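Local atomic coordinates of Ufm1-specific protease (Caenorhabditis elegans, PDB entry 5EJJ), a protein that is a thiol protease that hydrolyses the peptide bond at the C-terminal glycine of the ubiquitin-like modifier Ufm1, releasing it from target proteins. Residues T501-D506 against L517-H522. Residues are numbered along the deposited sequence; the frame is centred on the assembly and turned at random.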
loop_
_atom_site.group_PDB
_atom_site.type_symbol
_atom_site.label_atom_id
_atom_site.label_comp_id
_atom_site.label_asym_id
_atom_site.label_seq_id
_atom_site.Cartn_x
_atom_site.Cartn_y
_atom_site.Cartn_z
ATOM N N THR A 501 17.803 7.497 -13.601
ATOM C CA THR A 501 17.406 7.253 -12.219
ATOM C C THR A 501 17.879 5.870 -11.777
ATOM O O THR A 501 17.721 4.893 -12.510
ATOM C CB THR A 501 15.891 7.359 -12.027
ATOM O OG1 THR A 501 15.354 8.353 -12.913
ATOM C CG2 THR A 501 15.581 7.744 -10.594
ATOM N N ILE A 502 18.484 5.792 -10.592
ATOM C CA ILE A 502 18.928 4.509 -10.050
ATOM C C ILE A 502 17.981 3.989 -8.957
ATOM O O ILE A 502 17.790 4.623 -7.916
ATOM C CB ILE A 502 20.375 4.574 -9.513
ATOM C CG1 ILE A 502 21.361 4.780 -10.661
ATOM C CG2 ILE A 502 20.734 3.297 -8.759
ATOM C CD1 ILE A 502 22.812 4.904 -10.206
ATOM N N LEU A 503 17.393 2.825 -9.212
ATOM C CA LEU A 503 16.402 2.233 -8.322
ATOM C C LEU A 503 16.985 1.210 -7.354
ATOM O O LEU A 503 16.393 0.924 -6.316
ATOM C CB LEU A 503 15.289 1.594 -9.145
ATOM C CG LEU A 503 14.533 2.629 -9.969
ATOM C CD1 LEU A 503 13.496 1.960 -10.834
ATOM C CD2 LEU A 503 13.902 3.643 -9.048
ATOM N N GLY A 504 18.140 0.654 -7.687
ATOM C CA GLY A 504 18.754 -0.325 -6.815
ATOM C C GLY A 504 20.088 -0.840 -7.301
ATOM O O GLY A 504 20.519 -0.564 -8.422
ATOM N N VAL A 505 20.744 -1.601 -6.436
ATOM C CA VAL A 505 22.034 -2.186 -6.745
ATOM C C VAL A 505 22.012 -3.733 -6.605
ATOM O O VAL A 505 21.102 -4.296 -5.995
ATOM C CB VAL A 505 23.128 -1.525 -5.883
ATOM C CG1 VAL A 505 23.347 -0.106 -6.346
ATOM C CG2 VAL A 505 22.727 -1.516 -4.430
ATOM N N ASP A 506 22.988 -4.409 -7.211
ATOM C CA ASP A 506 23.137 -5.866 -7.119
ATOM C C ASP A 506 24.589 -6.150 -6.726
ATOM O O ASP A 506 25.428 -6.427 -7.580
ATOM C CB ASP A 506 22.814 -6.520 -8.473
ATOM C CG ASP A 506 22.420 -7.997 -8.353
ATOM O OD1 ASP A 506 21.815 -8.543 -9.320
ATOM O OD2 ASP A 506 22.713 -8.598 -7.294
ATOM N N LEU A 517 20.285 -1.098 -11.022
ATOM C CA LEU A 517 18.909 -1.066 -11.524
ATOM C C LEU A 517 18.554 0.320 -12.062
ATOM O O LEU A 517 18.407 1.281 -11.306
ATOM C CB LEU A 517 17.907 -1.523 -10.457
ATOM C CG LEU A 517 16.433 -1.560 -10.893
ATOM C CD1 LEU A 517 16.238 -2.212 -12.253
ATOM C CD2 LEU A 517 15.598 -2.275 -9.854
ATOM N N VAL A 518 18.415 0.411 -13.381
ATOM C CA VAL A 518 18.287 1.703 -14.037
ATOM C C VAL A 518 16.955 1.912 -14.733
ATOM O O VAL A 518 16.537 1.113 -15.577
ATOM C CB VAL A 518 19.410 1.930 -15.063
ATOM C CG1 VAL A 518 19.296 3.330 -15.649
ATOM C CG2 VAL A 518 20.771 1.708 -14.417
ATOM N N LEU A 519 16.305 3.005 -14.359
ATOM C CA LEU A 519 15.106 3.467 -15.024
ATOM C C LEU A 519 15.512 4.639 -15.927
ATOM O O LEU A 519 15.940 5.700 -15.447
ATOM C CB LEU A 519 14.052 3.870 -13.988
ATOM C CG LEU A 519 12.649 4.219 -14.484
ATOM C CD1 LEU A 519 11.960 3.022 -15.109
ATOM C CD2 LEU A 519 11.818 4.788 -13.353
ATOM N N ASP A 520 15.383 4.415 -17.237
ATOM C CA ASP A 520 15.884 5.310 -18.287
ATOM C C ASP A 520 14.832 6.314 -18.740
ATOM O O ASP A 520 13.849 5.941 -19.371
ATOM C CB ASP A 520 16.348 4.474 -19.488
ATOM C CG ASP A 520 17.079 5.294 -20.539
ATOM O OD1 ASP A 520 16.503 6.285 -21.039
ATOM O OD2 ASP A 520 18.235 4.938 -20.870
ATOM N N PRO A 521 15.062 7.600 -18.448
ATOM C CA PRO A 521 14.088 8.679 -18.663
ATOM C C PRO A 521 13.787 8.961 -20.120
ATOM O O PRO A 521 12.866 9.730 -20.396
ATOM C CB PRO A 521 14.769 9.901 -18.037
ATOM C CG PRO A 521 15.799 9.332 -17.104
ATOM C CD PRO A 521 16.277 8.081 -17.772
ATOM N N HIS A 522 14.549 8.360 -21.029
ATOM C CA HIS A 522 14.383 8.614 -22.460
ATOM C C HIS A 522 13.333 7.678 -23.057
ATOM O O HIS A 522 13.584 6.479 -23.270
ATOM C CB HIS A 522 15.723 8.497 -23.196
ATOM C CG HIS A 522 16.864 9.167 -22.489
ATOM N ND1 HIS A 522 17.688 8.498 -21.607
ATOM C CD2 HIS A 522 17.316 10.444 -22.526
ATOM C CE1 HIS A 522 18.597 9.332 -21.136
ATOM N NE2 HIS A 522 18.394 10.521 -21.677
#
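T501 and L519 exchange a reciprocal pair of backbone hydrogen bonds, each donor lying in the plane of the carbonyl it meets. T501 N gives to L519 O at 3.2 Å. L519 N donates to T501 O at 3.0 Å. I502 and V518 follow as a non-hydrogen-bonded antiparallel pair, and their side chains turn to the sheet face opposite T501 and L519. The ladder then slips by one residue, illustrating how a beta bulge inserts an extra residue into a hairpin. L503 N bonds L517 O at 2.8 Å, whereas L517 N reaches past L503 to G504 O at 2.7 Å, from above that carbonyl's plane. L503 and G504 thus share one partner, L517, and the psi of -22° at L503 departs from the extended conformation, as expected at the first position of a classic bulge. The L503 side chain meets L517 and L519 on the face those two share with T501. CG anti to the backbone N in L517 (chi1 -179°) sets that CG 3.8 Å from L503 CB. The L503 CD1 tip is 3.7 Å from L519 CB as these two leucines cross obliquely.

Beyond L519 the chain leaves the strand for a loop with D520 and H522, probably active-site residues together with C396. Their His-carboxylate hydrogen bond is consistent with a Cys-His-Asp triad. H522 N reaches the anti lone pair of D520 OD1 at 2.9 Å, closing an Asx turn. H522 ND1 meets the same oxygen at 2.6 Å from above the carboxylate plane, so two donors grip it; this orients the imidazole and probably stabilises its protonated form.

Outside the hairpin, T501 OG1 bonds S400 OG on helix 396-409, which P521 also touches and which carries C396. Helix 477-484 packs against I502 and V505, while strands 491-494 and 540-542 extend the sheet beside 499-507 and 514-519 respectively.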